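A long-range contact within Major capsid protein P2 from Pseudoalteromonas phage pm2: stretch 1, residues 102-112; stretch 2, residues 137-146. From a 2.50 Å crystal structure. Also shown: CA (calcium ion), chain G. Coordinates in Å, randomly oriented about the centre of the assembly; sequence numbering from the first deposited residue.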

# COMPACT_ATOMS: atom_id res chain seq x y z
N ARG A 102 5.68 -11.45 8.95
CA ARG A 102 5.47 -12.24 10.16
C ARG A 102 6.74 -12.92 10.65
O ARG A 102 6.85 -13.31 11.81
CB ARG A 102 4.38 -13.30 9.92
CG ARG A 102 3.05 -12.72 9.44
CD ARG A 102 2.13 -13.82 8.93
NE ARG A 102 0.73 -13.44 9.01
CZ ARG A 102 -0.26 -14.12 8.45
NH1 ARG A 102 -1.51 -13.70 8.57
NH2 ARG A 102 -0.00 -15.23 7.77
N MET A 103 7.71 -13.07 9.75
CA MET A 103 8.98 -13.71 10.09
C MET A 103 9.75 -12.96 11.18
O MET A 103 10.72 -13.48 11.73
CB MET A 103 9.84 -13.89 8.84
CG MET A 103 11.28 -13.41 8.99
SD MET A 103 12.24 -13.71 7.49
CE MET A 103 13.25 -12.23 7.43
N PHE A 104 9.31 -11.74 11.49
CA PHE A 104 9.97 -10.93 12.51
C PHE A 104 9.25 -10.98 13.85
O PHE A 104 9.72 -10.40 14.83
CB PHE A 104 10.10 -9.48 12.03
CG PHE A 104 11.10 -9.29 10.94
CD1 PHE A 104 12.42 -9.01 11.23
CD2 PHE A 104 10.72 -9.39 9.61
CE1 PHE A 104 13.35 -8.84 10.22
CE2 PHE A 104 11.64 -9.21 8.59
CZ PHE A 104 12.96 -8.94 8.90
N ALA A 105 8.12 -11.68 13.89
CA ALA A 105 7.34 -11.79 15.12
C ALA A 105 8.19 -12.35 16.27
O ALA A 105 9.11 -13.14 16.04
CB ALA A 105 6.11 -12.66 14.90
N LEU A 106 7.87 -11.94 17.49
CA LEU A 106 8.60 -12.39 18.66
C LEU A 106 8.11 -13.73 19.20
O LEU A 106 7.26 -13.78 20.09
CB LEU A 106 8.54 -11.33 19.77
CG LEU A 106 9.20 -11.70 21.10
CD1 LEU A 106 10.64 -12.14 20.88
CD2 LEU A 106 9.14 -10.53 22.07
N GLY A 107 8.66 -14.82 18.66
CA GLY A 107 8.31 -16.15 19.12
C GLY A 107 8.96 -16.34 20.48
O GLY A 107 10.03 -15.80 20.74
N THR A 108 8.31 -17.10 21.36
CA THR A 108 8.84 -17.31 22.71
C THR A 108 9.13 -18.78 23.03
O THR A 108 9.64 -19.09 24.10
CB THR A 108 7.94 -16.67 23.78
OG1 THR A 108 6.69 -17.37 23.83
CG2 THR A 108 7.68 -15.21 23.46
N VAL A 109 8.80 -19.67 22.10
CA VAL A 109 9.03 -21.10 22.31
C VAL A 109 10.49 -21.42 22.62
O VAL A 109 11.38 -21.05 21.86
CB VAL A 109 8.49 -21.94 21.14
CG1 VAL A 109 9.07 -23.34 21.19
CG2 VAL A 109 6.97 -21.98 21.17
N GLY A 110 10.72 -22.12 23.72
CA GLY A 110 12.07 -22.51 24.13
C GLY A 110 12.70 -21.48 25.06
O GLY A 110 13.77 -21.69 25.61
N LEU A 111 12.01 -20.35 25.22
CA LEU A 111 12.49 -19.26 26.07
C LEU A 111 12.20 -19.53 27.54
O LEU A 111 11.25 -20.24 27.88
CB LEU A 111 11.83 -17.94 25.65
CG LEU A 111 12.47 -17.21 24.47
CD1 LEU A 111 11.95 -16.01 24.25
CD2 LEU A 111 13.70 -16.74 24.76
N THR A 112 13.00 -18.93 28.41
CA THR A 112 12.81 -19.06 29.85
C THR A 112 12.20 -17.77 30.38
O THR A 112 11.40 -17.78 31.32
CB THR A 112 14.12 -19.41 30.57
OG1 THR A 112 14.62 -20.65 30.08
CG2 THR A 112 13.88 -19.52 32.08
N VAL A 137 0.13 -18.23 17.07
CA VAL A 137 0.72 -19.51 17.45
C VAL A 137 2.21 -19.41 17.78
O VAL A 137 2.95 -18.64 17.17
CB VAL A 137 0.43 -20.61 16.41
CG1 VAL A 137 1.43 -20.55 15.27
CG2 VAL A 137 0.45 -21.99 17.07
N GLY A 138 2.63 -20.19 18.78
CA GLY A 138 4.02 -20.17 19.24
C GLY A 138 5.06 -20.57 18.20
O GLY A 138 4.84 -21.48 17.40
N THR A 139 6.19 -19.89 18.25
CA THR A 139 7.32 -20.15 17.36
C THR A 139 8.59 -19.80 18.13
O THR A 139 8.53 -19.08 19.13
CB THR A 139 7.24 -19.32 16.06
OG1 THR A 139 7.44 -17.93 16.37
CG2 THR A 139 5.90 -19.50 15.39
N ALA A 140 9.73 -20.30 17.67
CA ALA A 140 11.00 -19.98 18.33
C ALA A 140 11.26 -18.49 18.08
O ALA A 140 10.65 -17.90 17.19
CB ALA A 140 12.12 -20.82 17.74
N PRO A 141 12.14 -17.89 18.87
CA PRO A 141 12.47 -16.48 18.70
C PRO A 141 12.84 -16.23 17.24
O PRO A 141 12.33 -15.30 16.62
CB PRO A 141 13.68 -16.31 19.61
CG PRO A 141 13.44 -17.27 20.73
CD PRO A 141 12.61 -18.41 20.17
N SER A 142 13.68 -17.10 16.69
CA SER A 142 14.07 -17.02 15.29
C SER A 142 14.52 -15.62 14.84
O SER A 142 15.20 -14.91 15.58
CB SER A 142 12.94 -17.53 14.39
OG SER A 142 13.28 -17.44 13.02
N TRP A 143 14.16 -15.25 13.61
CA TRP A 143 14.53 -13.96 13.05
C TRP A 143 13.91 -12.80 13.82
O TRP A 143 12.69 -12.67 13.90
CB TRP A 143 14.13 -13.87 11.57
CG TRP A 143 15.26 -14.18 10.64
CD1 TRP A 143 15.59 -15.39 10.11
CD2 TRP A 143 16.25 -13.25 10.16
NE1 TRP A 143 16.71 -15.28 9.33
CE2 TRP A 143 17.13 -13.98 9.34
CE3 TRP A 143 16.45 -11.88 10.33
CZ2 TRP A 143 18.21 -13.38 8.70
CZ3 TRP A 143 17.53 -11.29 9.70
CH2 TRP A 143 18.40 -12.04 8.89
N LEU A 144 14.77 -11.95 14.39
CA LEU A 144 14.31 -10.80 15.17
C LEU A 144 15.10 -9.55 14.81
O LEU A 144 16.22 -9.62 14.32
CB LEU A 144 14.50 -11.09 16.66
CG LEU A 144 13.29 -11.55 17.49
CD1 LEU A 144 12.25 -12.22 16.62
CD2 LEU A 144 13.73 -12.47 18.61
N THR A 145 14.50 -8.39 15.08
CA THR A 145 15.16 -7.10 14.85
C THR A 145 15.88 -6.74 16.15
O THR A 145 15.28 -6.79 17.23
CB THR A 145 14.14 -6.01 14.48
OG1 THR A 145 13.56 -6.30 13.20
CG2 THR A 145 14.83 -4.65 14.41
N MET A 146 17.16 -6.41 16.05
CA MET A 146 17.94 -6.07 17.23
C MET A 146 18.47 -4.64 17.17
O MET A 146 19.52 -4.38 16.59
CB MET A 146 19.08 -7.07 17.43
CG MET A 146 18.61 -8.47 17.77
SD MET A 146 19.66 -9.75 17.08
CE MET A 146 18.55 -11.17 17.11
CA CA G . 10.77 -14.48 14.67
O HOH W 1 11.35 -8.54 15.30

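Two mostly irregular segments, at least 29 residues apart in sequence where they touch, bury 611 Å² between them. Much of the joining is done by backbone atoms and a calcium ion.

The calcium ion ties the stretches directly. It is bound by Ala105 O at 2.5 Å from the first stretch, and by Pro141 O at 2.6 Å and Trp143 O at 2.8 Å from the second. These three ligands are main-chain carbonyl oxygens, so this part of the site is set by the backbone path. Met103 O also lies 3.0 Å from Trp143 O. Both are acceptors, so this is no hydrogen bond.

One direct hydrogen bond crosses the interface, from Val109 N to Thr139 O at 3.0 Å. Thr108 N is equally near Thr139 O, at 3.0 Å, but its angle is poor. A water bridges the other end. It lies 2.5 Å from Phe104 O and accepts from Thr145 N at 3.2 Å.

CA-H...O contacts supplement these polar links. Phe104 CA lies 3.5 Å from Trp143 O, Gly107 CA lies 3.5 Å from Ala140 O, and Pro141 CA lies 3.3 Å from Gly107 O. Gly107 is buried where the backbones run very close, with its CA 4.2 Å from the CA of Pro141. An ideal CB here would clash with Thr139 O and Ala140 O, so glycine fits the space.

The apolar contacts are spread along the interface. Trp143 points toward the first stretch and has the largest covered area of any residue in the contact. Met103 starts sideways, but its end comes nearer and places CE over one face of the indole. Met103 SD is 4.7 Å from the centroid of the Trp143 five-membered ring, and the flexible thioether suits this position. The buried Phe104 ring approaches Trp143 obliquely and has Leu144 C at its edge. Phe104 CE1 lies 4.3 Å from Trp143 CE3.

Leu106 and Leu144 both point away at CB, yet their ends return to meet, CD1 of Leu106 lying 3.8 Å from CD2 of Leu144. Leu111 CG packs 3.9 Å from Pro141 CG, using the compact proline ring as an apolar surface. At the exposed margin, Val109 CG2 rests 3.8 Å from Gly138 C.

Gly110 suits the type II turn from Thr108 to Leu111, since its backbone angles would jam a CB against the preceding carbonyl oxygen.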